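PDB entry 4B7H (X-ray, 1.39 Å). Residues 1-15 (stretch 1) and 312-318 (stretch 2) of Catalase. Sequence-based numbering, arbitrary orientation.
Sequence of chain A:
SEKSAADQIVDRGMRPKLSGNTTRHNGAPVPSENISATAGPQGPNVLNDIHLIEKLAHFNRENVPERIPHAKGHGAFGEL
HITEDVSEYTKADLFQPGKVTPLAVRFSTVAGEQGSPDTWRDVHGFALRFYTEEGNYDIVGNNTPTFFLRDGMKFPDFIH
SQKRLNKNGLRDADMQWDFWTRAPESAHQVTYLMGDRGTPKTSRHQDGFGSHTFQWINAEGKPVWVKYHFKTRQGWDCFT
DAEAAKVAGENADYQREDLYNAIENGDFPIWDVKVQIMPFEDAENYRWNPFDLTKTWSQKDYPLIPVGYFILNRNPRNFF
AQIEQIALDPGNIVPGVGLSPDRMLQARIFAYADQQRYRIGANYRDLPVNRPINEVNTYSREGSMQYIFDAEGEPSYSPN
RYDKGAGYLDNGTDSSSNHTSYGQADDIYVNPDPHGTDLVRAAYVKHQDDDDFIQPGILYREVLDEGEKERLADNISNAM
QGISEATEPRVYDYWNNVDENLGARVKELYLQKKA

Stretch 1, residues 1-15: SEKSAADQIVDRGMR
Stretch 2 312-318: LNRNPRN

Two arginines of stretch 2, R314 and R317, grip the N-terminal segment of catalase in a mainly polar contact, each chelating one aspartate oxygen, with V10 and M14 adding an apolar lining. After a loosely ordered start in which E2 takes phi/psi 84/102, stretch 1 is extended at K3 and S4, makes a type I turn from S4 to D7, forms a helix from D7, and closes with a type II turn from D11 to M14, where G13 adopts phi/psi 87/-3. Stretch 2 leaves its strand after R314. The register pairs S4 with N313 (CA to CA 6.5 Å) and V10 with R317 (CA to CA 6.6 Å), so the two segments run in roughly the same direction. S4 (chi1 t) bonds both ways through its hydroxyl: its OG donates to N313 OD1 (2.8 Å; N313 chi1 p) and accepts from A6 N (3.0 Å), a capping bond just before the helix. D7 (chi1 m) holds S4 N through OD2 (3.0 Å), while its OD1 receives R314 NE and R314 NH2, both at 2.9 Å, in a salt bridge. R314, folded t, p, p, also sends NH2 to E2 O (2.8 Å). One helical turn on, D11 OD1 (chi1 m) takes R317 NE (3.0 Å) and R317 NH2 (2.9 Å); R317 runs m, m, t. V10 CG2 covers one face of that guanidinium, 3.6 Å from R317 NE, and M14 SD rests 3.8 Å from R317 CB.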

ATOM      1  N   SER A   1      26.197  25.740  21.317  1.00113.34           N
ATOM      2  CA  SER A   1      24.994  25.175  20.719  1.00 77.24           C
ATOM      3  C   SER A   1      24.852  25.594  19.267  1.00 73.09           C
ATOM      4  O   SER A   1      25.154  24.825  18.349  1.00 87.79           O
ATOM      5  CB  SER A   1      23.747  25.657  21.463  1.00 72.69           C
ATOM      6  OG  SER A   1      23.979  25.788  22.853  1.00 76.53           O
ATOM      7  N   GLU A   2      24.407  26.843  19.110  1.00 70.83           N
ATOM      8  CA  GLU A   2      23.883  27.428  17.872  1.00 55.92           C
ATOM      9  C   GLU A   2      22.394  27.085  17.685  1.00 32.00           C
ATOM     10  O   GLU A   2      22.032  25.966  17.315  1.00 37.21           O
ATOM     11  CB  GLU A   2      24.757  27.121  16.641  1.00 56.32           C
ATOM     12  CG  GLU A   2      26.237  27.477  16.871  1.00 86.49           C
ATOM     13  CD  GLU A   2      27.141  27.206  15.675  1.00 85.71           C
ATOM     14  OE1 GLU A   2      27.395  26.023  15.362  1.00 92.69           O
ATOM     15  OE2 GLU A   2      27.620  28.187  15.064  1.00 52.59           O
ATOM     16  N   LYS A   3      21.543  28.061  17.999  1.00 25.45           N
ATOM     17  CA  LYS A   3      20.096  27.933  17.872  1.00 23.41           C
ATOM     18  C   LYS A   3      19.672  28.153  16.431  1.00 22.31           C
ATOM     19  O   LYS A   3      20.375  28.804  15.659  1.00 25.97           O
ATOM     20  CB  LYS A   3      19.391  28.983  18.731  1.00 31.02           C
ATOM     21  CG  LYS A   3      19.863  29.061  20.165  1.00 53.01           C
ATOM     22  CD  LYS A   3      20.167  30.503  20.555  1.00 58.92           C
ATOM     23  CE  LYS A   3      21.665  30.748  20.657  1.00 72.11           C
ATOM     24  NZ  LYS A   3      22.382  30.438  19.390  1.00 54.46           N
ATOM     25  N   SER A   4      18.509  27.624  16.077  1.00 16.50           N
ATOM     26  CA  SER A   4      17.935  27.873  14.764  1.00 14.76           C
ATOM     27  C   SER A   4      16.453  28.125  14.920  1.00 14.43           C
ATOM     28  O   SER A   4      15.805  27.505  15.767  1.00 16.35           O
ATOM     29  CB  SER A   4      18.127  26.665  13.854  1.00 14.60           C
ATOM     30  OG  SER A   4      17.434  26.866  12.637  1.00 13.96           O
ATOM     31  N   ALA A   5      15.902  29.006  14.089  1.00 14.40           N
ATOM     32  CA  ALA A   5      14.456  29.211  14.065  1.00 15.08           C
ATOM     33  C   ALA A   5      13.732  27.931  13.663  1.00 14.22           C
ATOM     34  O   ALA A   5      12.532  27.781  13.905  1.00 14.58           O
ATOM     35  CB  ALA A   5      14.087  30.346  13.125  1.00 17.48           C
ATOM     36  N   ALA A   6      14.462  27.000  13.055  1.00 13.60           N
ATOM     37  CA  ALA A   6      13.876  25.732  12.632  1.00 12.98           C
ATOM     38  C   ALA A   6      13.848  24.667  13.734  1.00 12.62           C
ATOM     39  O   ALA A   6      13.336  23.568  13.506  1.00 13.33           O
ATOM     40  CB  ALA A   6      14.599  25.200  11.397  1.00 14.93           C
ATOM     41  N   ASP A   7      14.394  24.981  14.911  1.00 13.86           N
ATOM     42  CA  ASP A   7      14.455  24.010  16.013  1.00 13.64           C
ATOM     43  C   ASP A   7      13.086  23.433  16.385  1.00 15.47           C
ATOM     44  O   ASP A   7      12.956  22.225  16.601  1.00 17.56           O
ATOM     45  CB  ASP A   7      15.124  24.625  17.250  1.00 14.86           C
ATOM     46  CG  ASP A   7      16.623  24.811  17.076  1.00 17.00           C
ATOM     47  OD1 ASP A   7      17.188  24.205  16.145  1.00 18.82           O
ATOM     48  OD2 ASP A   7      17.237  25.553  17.876  1.00 20.21           O
ATOM     49  N   GLN A   8      12.077  24.299  16.449  1.00 16.48           N
ATOM     50  CA  GLN A   8      10.691  23.898  16.687  1.00 19.88           C
ATOM     51  C   GLN A   8      10.295  22.760  15.759  1.00 19.42           C
ATOM     52  O   GLN A   8       9.800  21.721  16.203  1.00 36.39           O
ATOM     53  CB  GLN A   8       9.756  25.101  16.474  1.00 22.82           C
ATOM     54  CG  GLN A   8      10.010  25.889  15.168  1.00 27.05           C
ATOM     55  CD  GLN A   8       9.101  27.095  15.001  1.00 32.34           C
ATOM     56  OE1 GLN A   8       9.558  28.186  14.663  1.00 52.11           O
ATOM     57  NE2 GLN A   8       7.810  26.901  15.226  1.00 26.49           N
ATOM     58  N   ILE A   9      10.544  22.955  14.471  1.00 15.82           N
ATOM     59  CA  ILE A   9      10.148  21.996  13.453  1.00 12.54           C
ATOM     60  C   ILE A   9      10.937  20.690  13.586  1.00 10.21           C
ATOM     61  O   ILE A   9      10.355  19.595  13.608  1.00 10.69           O
ATOM     62  CB  ILE A   9      10.357  22.579  12.038  1.00 16.90           C
ATOM     63  CG1 ILE A   9       9.572  23.883  11.866  1.00 23.60           C
ATOM     64  CG2 ILE A   9       9.976  21.564  10.972  1.00 16.62           C
ATOM     65  CD1 ILE A   9       8.136  23.758  12.207  1.00 23.55           C
ATOM     66  N   VAL A  10      12.262  20.794  13.683  1.00 10.28           N
ATOM     67  CA  VAL A  10      13.087  19.583  13.653  1.00 11.03           C
ATOM     68  C   VAL A  10      13.030  18.749  14.932  1.00 11.67           C
ATOM     69  O   VAL A  10      13.436  17.589  14.925  1.00 11.97           O
ATOM     70  CB  VAL A  10      14.560  19.855  13.256  1.00 12.75           C
ATOM     71  CG1 VAL A  10      14.635  20.526  11.887  1.00 15.35           C
ATOM     72  CG2 VAL A  10      15.269  20.696  14.311  1.00 12.30           C
ATOM     73  N   ASP A  11      12.514  19.323  16.016  1.00 10.74           N
ATOM     74  CA  ASP A  11      12.361  18.564  17.248  1.00 11.43           C
ATOM     75  C   ASP A  11      11.049  17.766  17.287  1.00 10.66           C
ATOM     76  O   ASP A  11      10.908  16.859  18.112  1.00 11.60           O
ATOM     77  CB  ASP A  11      12.473  19.476  18.471  1.00 13.05           C
ATOM     78  CG  ASP A  11      13.906  19.898  18.763  1.00 17.93           C
ATOM     79  OD1 ASP A  11      14.845  19.349  18.144  1.00 18.69           O
ATOM     80  OD2 ASP A  11      14.091  20.770  19.633  1.00 25.85           O
ATOM     81  N   ARG A  12      10.109  18.070  16.387  1.00  9.22           N
ATOM     82  CA  ARG A  12       8.821  17.357  16.355  1.00 10.09           C
ATOM     83  C   ARG A  12       9.011  15.864  16.103  1.00  9.83           C
ATOM     84  O   ARG A  12       9.658  15.473  15.126  1.00 10.36           O
ATOM     85  CB  ARG A  12       7.908  17.894  15.249  1.00  9.62           C
ATOM     86  CG  ARG A  12       7.436  19.331  15.363  1.00  9.80           C
ATOM     87  CD  ARG A  12       6.878  19.743  13.996  1.00 10.59           C
ATOM     88  NE  ARG A  12       6.225  21.046  13.995  1.00 11.22           N
ATOM     89  CZ  ARG A  12       5.631  21.570  12.928  1.00 11.91           C
ATOM     90  NH1 ARG A  12       5.629  20.906  11.781  1.00 11.13           N
ATOM     91  NH2 ARG A  12       5.049  22.755  13.006  1.00 13.58           N
ATOM     92  N   GLY A  13       8.433  15.030  16.963  1.00 10.33           N
ATOM     93  CA  GLY A  13       8.438  13.589  16.750  1.00 11.25           C
ATOM     94  C   GLY A  13       9.644  12.840  17.295  1.00 11.04           C
ATOM     95  O   GLY A  13       9.691  11.612  17.238  1.00 10.39           O
ATOM     96  N   MET A  14      10.608  13.569  17.849  1.00  9.71           N
ATOM     97  CA  MET A  14      11.846  12.956  18.317  1.00  9.62           C
ATOM     98  C   MET A  14      11.738  12.436  19.752  1.00 10.29           C
ATOM     99  O   MET A  14      11.304  13.155  20.659  1.00 11.87           O
ATOM    100  CB  MET A  14      13.002  13.946  18.206  1.00 10.01           C
ATOM    101  CG  MET A  14      14.354  13.327  18.513  1.00  9.97           C
ATOM    102  SD  MET A  14      15.762  14.361  18.063  1.00 10.70           S
ATOM    103  CE  MET A  14      15.484  15.800  19.084  1.00 12.44           C
ATOM    104  N   ARG A  15      12.120  11.180  19.946  1.00  8.88           N
ATOM    105  CA  ARG A  15      12.173  10.580  21.277  1.00  8.93           C
ATOM    106  C   ARG A  15      13.321  11.143  22.103  1.00 10.84           C
ATOM    107  O   ARG A  15      14.342  11.573  21.552  1.00 10.80           O
ATOM    108  CB  ARG A  15      12.391   9.069  21.167  1.00  9.65           C
ATOM    109  CG  ARG A  15      11.241   8.274  20.590  1.00 10.30           C
ATOM    110  CD  ARG A  15      11.541   6.790  20.698  1.00 11.21           C
ATOM    111  NE  ARG A  15      10.443   5.970  20.200  1.00 12.25           N
ATOM    112  CZ  ARG A  15      10.453   5.303  19.052  1.00 11.49           C
ATOM    113  NH1 ARG A  15      11.517   5.328  18.255  1.00 12.78           N
ATOM    114  NH2 ARG A  15       9.389   4.588  18.709  1.00 14.62           N
ATOM    115  N   LEU A 312      21.431  28.204   5.871  1.00  9.72           N
ATOM    116  CA  LEU A 312      21.191  26.837   6.323  1.00  8.96           C
ATOM    117  C   LEU A 312      22.027  26.617   7.576  1.00  9.40           C
ATOM    118  O   LEU A 312      23.266  26.592   7.506  1.00 10.82           O
ATOM    119  CB  LEU A 312      21.564  25.819   5.244  1.00  9.53           C
ATOM    120  CG  LEU A 312      20.894  26.029   3.883  1.00  9.12           C
ATOM    121  CD1 LEU A 312      21.311  24.938   2.895  1.00 10.65           C
ATOM    122  CD2 LEU A 312      19.378  26.081   4.027  1.00 10.20           C
ATOM    123  N   ASN A 313      21.359  26.473   8.719  1.00  9.95           N
ATOM    124  CA  ASN A 313      22.076  26.377   9.990  1.00  9.90           C
ATOM    125  C   ASN A 313      21.687  25.198  10.884  1.00 11.00           C
ATOM    126  O   ASN A 313      22.055  25.165  12.055  1.00 12.59           O
ATOM    127  CB  ASN A 313      21.979  27.699  10.775  1.00 12.50           C
ATOM    128  CG  ASN A 313      20.550  28.050  11.173  1.00 13.49           C
ATOM    129  OD1 ASN A 313      19.612  27.270  10.956  1.00 12.60           O
ATOM    130  ND2 ASN A 313      20.378  29.230  11.765  1.00 15.90           N
ATOM    131  N   ARG A 314      20.963  24.226  10.338  1.00 10.68           N
ATOM    132  CA  ARG A 314      20.549  23.080  11.133  1.00  9.74           C
ATOM    133  C   ARG A 314      20.505  21.823  10.280  1.00  9.32           C
ATOM    134  O   ARG A 314      19.795  21.774   9.271  1.00 10.41           O
ATOM    135  CB  ARG A 314      19.176  23.354  11.761  1.00 10.62           C
ATOM    136  CG  ARG A 314      18.513  22.127  12.420  1.00 12.23           C
ATOM    137  CD  ARG A 314      19.236  21.673  13.700  1.00 13.70           C
ATOM    138  NE  ARG A 314      19.203  22.730  14.706  1.00 14.03           N
ATOM    139  CZ  ARG A 314      20.268  23.389  15.151  1.00 16.64           C
ATOM    140  NH1 ARG A 314      21.484  23.072  14.720  1.00 17.93           N
ATOM    141  NH2 ARG A 314      20.117  24.358  16.047  1.00 18.23           N
ATOM    142  N   ASN A 315      21.264  20.809  10.681  1.00  9.38           N
ATOM    143  CA  ASN A 315      21.185  19.504  10.047  1.00 10.40           C
ATOM    144  C   ASN A 315      19.915  18.797  10.513  1.00 10.00           C
ATOM    145  O   ASN A 315      19.421  19.065  11.615  1.00 11.00           O
ATOM    146  CB  ASN A 315      22.403  18.651  10.416  1.00 11.10           C
ATOM    147  CG  ASN A 315      23.629  18.965   9.573  1.00 10.61           C
ATOM    148  OD1 ASN A 315      24.764  18.962  10.067  1.00 12.76           O
ATOM    149  ND2 ASN A 315      23.409  19.223   8.294  1.00  9.39           N
ATOM    150  N   PRO A 316      19.376  17.886   9.685  1.00  9.56           N
ATOM    151  CA  PRO A 316      18.243  17.101  10.194  1.00  9.31           C
ATOM    152  C   PRO A 316      18.626  16.281  11.437  1.00  9.82           C
ATOM    153  O   PRO A 316      19.800  15.935  11.614  1.00 10.58           O
ATOM    154  CB  PRO A 316      17.923  16.152   9.031  1.00 10.85           C
ATOM    155  CG  PRO A 316      19.182  16.071   8.231  1.00 14.20           C
ATOM    156  CD  PRO A 316      19.847  17.413   8.371  1.00 11.08           C
ATOM    157  N   ARG A 317      17.644  15.977  12.280  1.00  9.10           N
ATOM    158  CA  ARG A 317      17.847  15.057  13.397  1.00  9.88           C
ATOM    159  C   ARG A 317      17.850  13.609  12.910  1.00  8.44           C
ATOM    160  O   ARG A 317      18.597  12.781  13.427  1.00  9.40           O
ATOM    161  CB  ARG A 317      16.741  15.214  14.441  1.00 10.87           C
ATOM    162  CG  ARG A 317      16.454  16.630  14.891  1.00 14.01           C
ATOM    163  CD  ARG A 317      17.536  17.180  15.776  1.00 16.72           C
ATOM    164  NE  ARG A 317      17.100  18.393  16.471  1.00 14.70           N
ATOM    165  CZ  ARG A 317      17.914  19.387  16.806  1.00 14.86           C
ATOM    166  NH1 ARG A 317      19.203  19.317  16.500  1.00 16.93           N
ATOM    167  NH2 ARG A 317      17.440  20.453  17.437  1.00 15.08           N
ATOM    168  N   ASN A 318      16.997  13.307  11.931  1.00  8.36           N
ATOM    169  CA  ASN A 318      16.885  11.958  11.382  1.00  8.21           C
ATOM    170  C   ASN A 318      16.613  12.092   9.887  1.00  7.57           C
ATOM    171  O   ASN A 318      15.596  12.667   9.487  1.00  8.06           O
ATOM    172  CB  ASN A 318      15.776  11.157  12.093  1.00  8.66           C
ATOM    173  CG  ASN A 318      15.602   9.748  11.529  1.00  8.86           C
ATOM    174  OD1 ASN A 318      15.257   9.578  10.360  1.00  8.58           O
ATOM    175  ND2 ASN A 318      15.816   8.732  12.367  1.00  8.91           N
TER